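Local structure of pectate lyase (Erwinia chrysanthemi, 1RU4) at residues V84-F96 with G109-E123. The protein cleaves polygalacturonate (pectate) chains by beta-elimination, as a pectate lyase. Numbering follows the deposited sequence.
Sequences VAAANCGRAVFDF and GFYVTGDYWYFKGVE
Phe110 turns its ring edge onto the face of Phe94 in a T-shaped stack, planes 76° apart, with Phe110 CZ 3.7 Å from Phe94 CG. Val122 CG1 packs obliquely on the Phe94 ring, 3.5 Å from CE1. Next to this pair, Gly109 CA lies over the face of Phe96 in a CH-pi contact, 3.6 Å from the ring centroid. Val84 packs against Trp117 and Phe119. Its CG1 is anti to the backbone N (chi1 179°), which puts CG2 beside that N and against the rim of the Trp117 indole. Val84 CB lies 3.8 Å from Phe119 CD2, the two side chains side by side and pointing the same way. Backbone hydrogen bonds join strand 84-86 to 117-120 and strand 92-95 to 122-123, both pairs parallel, with Val84 opposite Phe119 and Ala92 opposite Val122. Gly121, with positive phi, turns the chain between the two pairings, and its O accepts from Ala92 N. At the outer edge the bent Arg91 chain brings NH2 to Glu123 OE2 at 3.0 Å, a salt bridge. Glu123 OE2 lies in the guanidinium plane and accepts through its anti lone pair. A weak bond from Arg91 NE reaches the same oxygen. Glu123 has a further polar partner in His147. Segments 84-96 and 109-123 belong to successive coils of a right-handed parallel beta-helix, with apolar side chains stacked inside.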
ATOM      1  N   VAL A  84       6.633 -17.443   1.260  1.00  5.74           N
ATOM      2  CA  VAL A  84       7.489 -17.162   0.110  1.00  5.71           C
ATOM      3  C   VAL A  84       8.293 -15.930   0.517  1.00  6.25           C
ATOM      4  O   VAL A  84       7.726 -14.853   0.711  1.00  5.88           O
ATOM      5  CB  VAL A  84       6.661 -16.848  -1.166  1.00  5.64           C
ATOM      6  CG1 VAL A  84       7.586 -16.537  -2.339  1.00  6.73           C
ATOM      7  CG2 VAL A  84       5.755 -18.021  -1.516  1.00  7.50           C
ATOM      8  N   ALA A  85       9.604 -16.089   0.676  1.00  5.70           N
ATOM      9  CA  ALA A  85      10.419 -14.985   1.175  1.00  5.67           C
ATOM     10  C   ALA A  85      11.861 -14.955   0.687  1.00  5.93           C
ATOM     11  O   ALA A  85      12.482 -15.997   0.469  1.00  6.52           O
ATOM     12  CB  ALA A  85      10.390 -14.969   2.702  1.00  7.10           C
ATOM     13  N   ALA A  86      12.383 -13.743   0.517  1.00  5.72           N
ATOM     14  CA  ALA A  86      13.785 -13.551   0.171  1.00  5.69           C
ATOM     15  C   ALA A  86      14.612 -13.784   1.434  1.00  6.33           C
ATOM     16  O   ALA A  86      14.263 -13.299   2.512  1.00  5.73           O
ATOM     17  CB  ALA A  86      14.009 -12.144  -0.366  1.00  6.95           C
ATOM     18  N   ALA A  87      15.700 -14.533   1.292  1.00  5.29           N
ATOM     19  CA  ALA A  87      16.559 -14.888   2.421  1.00  4.86           C
ATOM     20  C   ALA A  87      17.322 -13.718   3.030  1.00  4.34           C
ATOM     21  O   ALA A  87      17.607 -12.730   2.352  1.00  4.94           O
ATOM     22  CB  ALA A  87      17.536 -15.977   2.004  1.00  5.68           C
ATOM     23  N   ASN A  88      17.655 -13.853   4.313  1.00  4.45           N
ATOM     24  CA  ASN A  88      18.455 -12.869   5.043  1.00  5.26           C
ATOM     25  C   ASN A  88      17.948 -11.436   4.903  1.00  5.09           C
ATOM     26  O   ASN A  88      18.735 -10.489   4.835  1.00  5.98           O
ATOM     27  CB  ASN A  88      19.922 -12.963   4.608  1.00  6.20           C
ATOM     28  CG  ASN A  88      20.576 -14.253   5.058  1.00  7.73           C
ATOM     29  OD1 ASN A  88      21.120 -14.332   6.160  1.00 10.58           O
ATOM     30  ND2 ASN A  88      20.516 -15.274   4.214  1.00  6.20           N
ATOM     31  N   CYS A  89      16.626 -11.292   4.863  1.00  4.95           N
ATOM     32  CA  CYS A  89      15.976  -9.995   4.709  1.00  5.14           C
ATOM     33  C   CYS A  89      16.464  -9.192   3.507  1.00  5.35           C
ATOM     34  O   CYS A  89      16.515  -7.959   3.534  1.00  6.17           O
ATOM     35  CB  CYS A  89      16.045  -9.203   6.018  1.00  5.77           C
ATOM     36  SG  CYS A  89      14.924  -9.968   7.232  1.00  7.46           S
ATOM     37  N   GLY A  90      16.805  -9.922   2.448  1.00  6.09           N
ATOM     38  CA  GLY A  90      17.187  -9.311   1.189  1.00  5.75           C
ATOM     39  C   GLY A  90      15.951  -9.047   0.343  1.00  5.07           C
ATOM     40  O   GLY A  90      14.828  -9.004   0.863  1.00  5.27           O
ATOM     41  N   ARG A  91      16.150  -8.895  -0.963  1.00  5.94           N
ATOM     42  CA  ARG A  91      15.051  -8.605  -1.886  1.00  5.55           C
ATOM     43  C   ARG A  91      15.031  -9.581  -3.057  1.00  5.16           C
ATOM     44  O   ARG A  91      16.074  -9.869  -3.646  1.00  6.28           O
ATOM     45  CB  ARG A  91      15.195  -7.189  -2.457  1.00  7.71           C
ATOM     46  CG  ARG A  91      15.450  -6.096  -1.430  1.00  8.78           C
ATOM     47  CD  ARG A  91      14.280  -5.926  -0.484  1.00 10.43           C
ATOM     48  NE  ARG A  91      13.098  -5.370  -1.136  1.00 12.37           N
ATOM     49  CZ  ARG A  91      11.926  -5.211  -0.530  1.00 10.43           C
ATOM     50  NH1 ARG A  91      11.783  -5.571   0.737  1.00 11.06           N
ATOM     51  NH2 ARG A  91      10.901  -4.678  -1.182  1.00 10.18           N
ATOM     52  N   ALA A  92      13.843 -10.079  -3.392  1.00  5.82           N
ATOM     53  CA  ALA A  92      13.654 -10.927  -4.566  1.00  4.98           C
ATOM     54  C   ALA A  92      12.685 -10.212  -5.502  1.00  5.67           C
ATOM     55  O   ALA A  92      11.513 -10.008  -5.166  1.00  5.68           O
ATOM     56  CB  ALA A  92      13.102 -12.295  -4.168  1.00  5.43           C
ATOM     57  N   VAL A  93      13.186  -9.819  -6.667  1.00  5.05           N
ATOM     58  CA  VAL A  93      12.393  -9.067  -7.637  1.00  5.95           C
ATOM     59  C   VAL A  93      11.929  -9.949  -8.792  1.00  6.10           C
ATOM     60  O   VAL A  93      12.748 -10.532  -9.503  1.00  7.17           O
ATOM     61  CB  VAL A  93      13.204  -7.874  -8.208  1.00  6.03           C
ATOM     62  CG1 VAL A  93      12.374  -7.103  -9.227  1.00  7.85           C
ATOM     63  CG2 VAL A  93      13.647  -6.947  -7.081  1.00  8.22           C
ATOM     64  N   PHE A  94      10.613 -10.060  -8.956  1.00  4.97           N
ATOM     65  CA  PHE A  94      10.027 -10.807 -10.067  1.00  5.66           C
ATOM     66  C   PHE A  94       9.699  -9.843 -11.201  1.00  5.86           C
ATOM     67  O   PHE A  94       8.799  -9.006 -11.083  1.00  5.52           O
ATOM     68  CB  PHE A  94       8.771 -11.560  -9.612  1.00  6.01           C
ATOM     69  CG  PHE A  94       9.063 -12.712  -8.687  1.00  6.62           C
ATOM     70  CD1 PHE A  94       9.468 -12.482  -7.376  1.00  7.29           C
ATOM     71  CD2 PHE A  94       8.950 -14.026  -9.134  1.00  7.23           C
ATOM     72  CE1 PHE A  94       9.761 -13.544  -6.522  1.00  6.75           C
ATOM     73  CE2 PHE A  94       9.240 -15.096  -8.288  1.00  7.17           C
ATOM     74  CZ  PHE A  94       9.647 -14.854  -6.978  1.00  8.16           C
ATOM     75  N   ASP A  95      10.465  -9.954 -12.285  1.00  4.75           N
ATOM     76  CA  ASP A  95      10.349  -9.068 -13.439  1.00  5.36           C
ATOM     77  C   ASP A  95       9.608  -9.781 -14.568  1.00  5.73           C
ATOM     78  O   ASP A  95      10.127 -10.729 -15.156  1.00  6.54           O
ATOM     79  CB  ASP A  95      11.757  -8.663 -13.899  1.00  5.45           C
ATOM     80  CG  ASP A  95      11.752  -7.633 -15.017  1.00  7.58           C
ATOM     81  OD1 ASP A  95      10.671  -7.201 -15.461  1.00  7.09           O
ATOM     82  OD2 ASP A  95      12.859  -7.245 -15.448  1.00 10.68           O
ATOM     83  N   PHE A  96       8.404  -9.304 -14.872  1.00  5.59           N
ATOM     84  CA  PHE A  96       7.574  -9.916 -15.906  1.00  5.31           C
ATOM     85  C   PHE A  96       7.843  -9.425 -17.329  1.00  5.66           C
ATOM     86  O   PHE A  96       7.138  -9.789 -18.272  1.00  5.72           O
ATOM     87  CB  PHE A  96       6.097  -9.831 -15.520  1.00  5.68           C
ATOM     88  CG  PHE A  96       5.730 -10.746 -14.382  1.00  5.26           C
ATOM     89  CD1 PHE A  96       5.971 -10.372 -13.060  1.00  4.75           C
ATOM     90  CD2 PHE A  96       5.190 -12.007 -14.634  1.00  5.33           C
ATOM     91  CE1 PHE A  96       5.683 -11.242 -12.008  1.00  5.01           C
ATOM     92  CE2 PHE A  96       4.900 -12.882 -13.590  1.00  5.07           C
ATOM     93  CZ  PHE A  96       5.147 -12.500 -12.275  1.00  5.09           C
ATOM     94  N   GLY A 109       0.852 -10.000 -12.518  1.00  4.00           N
ATOM     95  CA  GLY A 109       2.131 -10.593 -12.171  1.00  3.69           C
ATOM     96  C   GLY A 109       1.831 -11.802 -11.301  1.00  4.76           C
ATOM     97  O   GLY A 109       1.983 -12.950 -11.734  1.00  5.43           O
ATOM     98  N   PHE A 110       1.388 -11.537 -10.074  1.00  4.77           N
ATOM     99  CA  PHE A 110       0.957 -12.584  -9.145  1.00  5.60           C
ATOM    100  C   PHE A 110      -0.573 -12.608  -9.095  1.00  5.67           C
ATOM    101  O   PHE A 110      -1.199 -11.616  -8.731  1.00  8.18           O
ATOM    102  CB  PHE A 110       1.474 -12.311  -7.724  1.00  5.91           C
ATOM    103  CG  PHE A 110       2.952 -12.548  -7.533  1.00  5.36           C
ATOM    104  CD1 PHE A 110       3.778 -12.913  -8.594  1.00  5.26           C
ATOM    105  CD2 PHE A 110       3.516 -12.403  -6.267  1.00  7.22           C
ATOM    106  CE1 PHE A 110       5.143 -13.128  -8.394  1.00  4.93           C
ATOM    107  CE2 PHE A 110       4.877 -12.616  -6.057  1.00  7.45           C
ATOM    108  CZ  PHE A 110       5.693 -12.979  -7.121  1.00  5.55           C
ATOM    109  N   TYR A 111      -1.171 -13.735  -9.472  1.00  5.53           N
ATOM    110  CA  TYR A 111      -2.620 -13.900  -9.384  1.00  5.71           C
ATOM    111  C   TYR A 111      -2.876 -14.824  -8.195  1.00  5.77           C
ATOM    112  O   TYR A 111      -2.661 -16.033  -8.278  1.00  6.28           O
ATOM    113  CB  TYR A 111      -3.161 -14.512 -10.683  1.00  5.85           C
ATOM    114  CG  TYR A 111      -4.671 -14.655 -10.775  1.00  7.30           C
ATOM    115  CD1 TYR A 111      -5.238 -15.668 -11.546  1.00  9.27           C
ATOM    116  CD2 TYR A 111      -5.531 -13.766 -10.123  1.00  7.83           C
ATOM    117  CE1 TYR A 111      -6.619 -15.795 -11.674  1.00 10.26           C
ATOM    118  CE2 TYR A 111      -6.923 -13.888 -10.245  1.00  9.34           C
ATOM    119  CZ  TYR A 111      -7.454 -14.905 -11.025  1.00  9.97           C
ATOM    120  OH  TYR A 111      -8.820 -15.039 -11.161  1.00 11.94           O
ATOM    121  N   VAL A 112      -3.283 -14.236  -7.073  1.00  5.67           N
ATOM    122  CA  VAL A 112      -3.471 -14.994  -5.838  1.00  6.24           C
ATOM    123  C   VAL A 112      -4.931 -15.380  -5.620  1.00  6.74           C
ATOM    124  O   VAL A 112      -5.741 -14.569  -5.173  1.00  6.75           O
ATOM    125  CB  VAL A 112      -2.939 -14.202  -4.613  1.00  7.08           C
ATOM    126  CG1 VAL A 112      -3.018 -15.048  -3.347  1.00  8.14           C
ATOM    127  CG2 VAL A 112      -1.500 -13.755  -4.858  1.00  7.67           C
ATOM    128  N   THR A 113      -5.261 -16.626  -5.955  1.00  6.26           N
ATOM    129  CA  THR A 113      -6.624 -17.130  -5.803  1.00  7.32           C
ATOM    130  C   THR A 113      -6.770 -17.989  -4.553  1.00  7.30           C
ATOM    131  O   THR A 113      -7.881 -18.189  -4.053  1.00  8.55           O
ATOM    132  CB  THR A 113      -7.062 -17.958  -7.030  1.00  8.66           C
ATOM    133  OG1 THR A 113      -6.249 -19.135  -7.133  1.00  9.78           O
ATOM    134  CG2 THR A 113      -6.919 -17.142  -8.299  1.00  9.03           C
ATOM    135  N   GLY A 114      -5.642 -18.502  -4.064  1.00  7.17           N
ATOM    136  CA  GLY A 114      -5.639 -19.323  -2.867  1.00  7.97           C
ATOM    137  C   GLY A 114      -5.626 -18.509  -1.587  1.00  7.15           C
ATOM    138  O   GLY A 114      -5.588 -17.275  -1.625  1.00  7.36           O
ATOM    139  N   ASP A 115      -5.656 -19.206  -0.454  1.00  7.54           N
ATOM    140  CA  ASP A 115      -5.689 -18.577   0.863  1.00  8.13           C
ATOM    141  C   ASP A 115      -4.407 -18.834   1.652  1.00  8.11           C
ATOM    142  O   ASP A 115      -3.649 -19.756   1.351  1.00  8.61           O
ATOM    143  CB  ASP A 115      -6.860 -19.125   1.697  1.00  8.54           C
ATOM    144  CG  ASP A 115      -8.218 -18.918   1.046  1.00 11.17           C
ATOM    145  OD1 ASP A 115      -9.152 -19.663   1.410  1.00 13.67           O
ATOM    146  OD2 ASP A 115      -8.372 -18.020   0.197  1.00 10.17           O
ATOM    147  N   TYR A 116      -4.199 -18.022   2.683  1.00  8.38           N
ATOM    148  CA  TYR A 116      -3.099 -18.190   3.630  1.00  8.04           C
ATOM    149  C   TYR A 116      -1.684 -18.215   3.058  1.00  8.59           C
ATOM    150  O   TYR A 116      -0.852 -19.031   3.463  1.00  9.47           O
ATOM    151  CB  TYR A 116      -3.344 -19.417   4.521  1.00  8.48           C
ATOM    152  CG  TYR A 116      -4.516 -19.258   5.466  1.00 10.12           C
ATOM    153  CD1 TYR A 116      -5.757 -19.825   5.172  1.00 11.41           C
ATOM    154  CD2 TYR A 116      -4.388 -18.530   6.648  1.00 10.67           C
ATOM    155  CE1 TYR A 116      -6.843 -19.668   6.033  1.00 12.83           C
ATOM    156  CE2 TYR A 116      -5.468 -18.367   7.515  1.00 12.39           C
ATOM    157  CZ  TYR A 116      -6.690 -18.938   7.200  1.00 13.01           C
ATOM    158  OH  TYR A 116      -7.760 -18.775   8.048  1.00 17.80           O
ATOM    159  N   TRP A 117      -1.419 -17.326   2.108  1.00  7.19           N
ATOM    160  CA  TRP A 117      -0.063 -17.139   1.599  1.00  5.99           C
ATOM    161  C   TRP A 117       0.593 -16.066   2.458  1.00  5.40           C
ATOM    162  O   TRP A 117      -0.088 -15.182   2.978  1.00  6.74           O
ATOM    163  CB  TRP A 117      -0.081 -16.676   0.139  1.00  5.32           C
ATOM    164  CG  TRP A 117      -0.404 -17.765  -0.827  1.00  5.75           C
ATOM    165  CD1 TRP A 117      -1.645 -18.152  -1.239  1.00  7.75           C
ATOM    166  CD2 TRP A 117       0.526 -18.638  -1.478  1.00  6.74           C
ATOM    167  NE1 TRP A 117      -1.548 -19.218  -2.100  1.00  7.54           N
ATOM    168  CE2 TRP A 117      -0.226 -19.537  -2.265  1.00  7.09           C
ATOM    169  CE3 TRP A 117       1.924 -18.747  -1.473  1.00  6.36           C
ATOM    170  CZ2 TRP A 117       0.371 -20.540  -3.040  1.00  8.18           C
ATOM    171  CZ3 TRP A 117       2.521 -19.745  -2.246  1.00  8.05           C
ATOM    172  CH2 TRP A 117       1.741 -20.628  -3.018  1.00  9.72           C
ATOM    173  N   TYR A 118       1.909 -16.153   2.622  1.00  6.57           N
ATOM    174  CA  TYR A 118       2.638 -15.141   3.378  1.00  5.44           C
ATOM    175  C   TYR A 118       3.907 -14.761   2.618  1.00  6.38           C
ATOM    176  O   TYR A 118       4.889 -15.502   2.620  1.00  6.67           O
ATOM    177  CB  TYR A 118       2.977 -15.649   4.790  1.00  5.61           C
ATOM    178  CG  TYR A 118       3.259 -14.540   5.782  1.00  6.88           C
ATOM    179  CD1 TYR A 118       2.400 -14.308   6.853  1.00  7.62           C
ATOM    180  CD2 TYR A 118       4.356 -13.692   5.620  1.00  7.46           C
ATOM    181  CE1 TYR A 118       2.619 -13.252   7.738  1.00 10.34           C
ATOM    182  CE2 TYR A 118       4.586 -12.632   6.496  1.00  8.79           C
ATOM    183  CZ  TYR A 118       3.709 -12.417   7.550  1.00  9.28           C
ATOM    184  OH  TYR A 118       3.903 -11.349   8.399  1.00 10.90           O
ATOM    185  N   PHE A 119       3.857 -13.612   1.948  1.00  5.79           N
ATOM    186  CA  PHE A 119       4.984 -13.104   1.163  1.00  5.66           C
ATOM    187  C   PHE A 119       5.804 -12.107   1.976  1.00  5.77           C
ATOM    188  O   PHE A 119       5.241 -11.259   2.664  1.00  5.96           O
ATOM    189  CB  PHE A 119       4.478 -12.392  -0.098  1.00  4.23           C
ATOM    190  CG  PHE A 119       3.752 -13.284  -1.066  1.00  5.30           C
ATOM    191  CD1 PHE A 119       2.378 -13.467  -0.965  1.00  5.51           C
ATOM    192  CD2 PHE A 119       4.438 -13.911  -2.105  1.00  5.72           C
ATOM    193  CE1 PHE A 119       1.690 -14.260  -1.883  1.00  5.95           C
ATOM    194  CE2 PHE A 119       3.761 -14.705  -3.029  1.00  7.24           C
ATOM    195  CZ  PHE A 119       2.386 -14.879  -2.918  1.00  4.67           C
ATOM    196  N   LYS A 120       7.129 -12.187   1.870  1.00  5.13           N
ATOM    197  CA  LYS A 120       8.003 -11.245   2.567  1.00  4.46           C
ATOM    198  C   LYS A 120       9.269 -10.944   1.767  1.00  4.99           C
ATOM    199  O   LYS A 120       9.976 -11.857   1.344  1.00  5.13           O
ATOM    200  CB  LYS A 120       8.366 -11.771   3.963  1.00  4.79           C
ATOM    201  CG  LYS A 120       9.116 -10.765   4.826  1.00  7.64           C
ATOM    202  CD  LYS A 120       9.311 -11.269   6.249  1.00 10.07           C
ATOM    203  CE  LYS A 120      10.005 -10.218   7.103  1.00 10.70           C
ATOM    204  NZ  LYS A 120      10.169 -10.653   8.525  1.00 10.16           N
ATOM    205  N   GLY A 121       9.526  -9.660   1.533  1.00  4.39           N
ATOM    206  CA  GLY A 121      10.727  -9.249   0.819  1.00  5.37           C
ATOM    207  C   GLY A 121      10.714  -9.509  -0.675  1.00  5.90           C
ATOM    208  O   GLY A 121      11.771  -9.615  -1.302  1.00  7.25           O
ATOM    209  N   VAL A 122       9.516  -9.573  -1.248  1.00  5.15           N
ATOM    210  CA  VAL A 122       9.330  -9.868  -2.667  1.00  4.97           C
ATOM    211  C   VAL A 122       8.756  -8.660  -3.413  1.00  3.89           C
ATOM    212  O   VAL A 122       7.962  -7.901  -2.859  1.00  5.60           O
ATOM    213  CB  VAL A 122       8.378 -11.078  -2.835  1.00  6.03           C
ATOM    214  CG1 VAL A 122       8.095 -11.353  -4.301  1.00 10.68           C
ATOM    215  CG2 VAL A 122       8.977 -12.312  -2.163  1.00  8.83           C
ATOM    216  N   GLU A 123       9.187  -8.472  -4.660  1.00  2.69           N
ATOM    217  CA  GLU A 123       8.690  -7.382  -5.501  1.00  4.94           C
ATOM    218  C   GLU A 123       8.166  -7.897  -6.835  1.00  4.59           C
ATOM    219  O   GLU A 123       8.625  -8.922  -7.338  1.00  5.96           O
ATOM    220  CB  GLU A 123       9.794  -6.353  -5.774  1.00  6.14           C
ATOM    221  CG  GLU A 123      10.403  -5.719  -4.530  1.00  8.59           C
ATOM    222  CD  GLU A 123      11.363  -4.576  -4.840  1.00  9.21           C
ATOM    223  OE1 GLU A 123      11.601  -4.269  -6.029  1.00 10.19           O
ATOM    224  OE2 GLU A 123      11.883  -3.975  -3.879  1.00 13.22           O
TER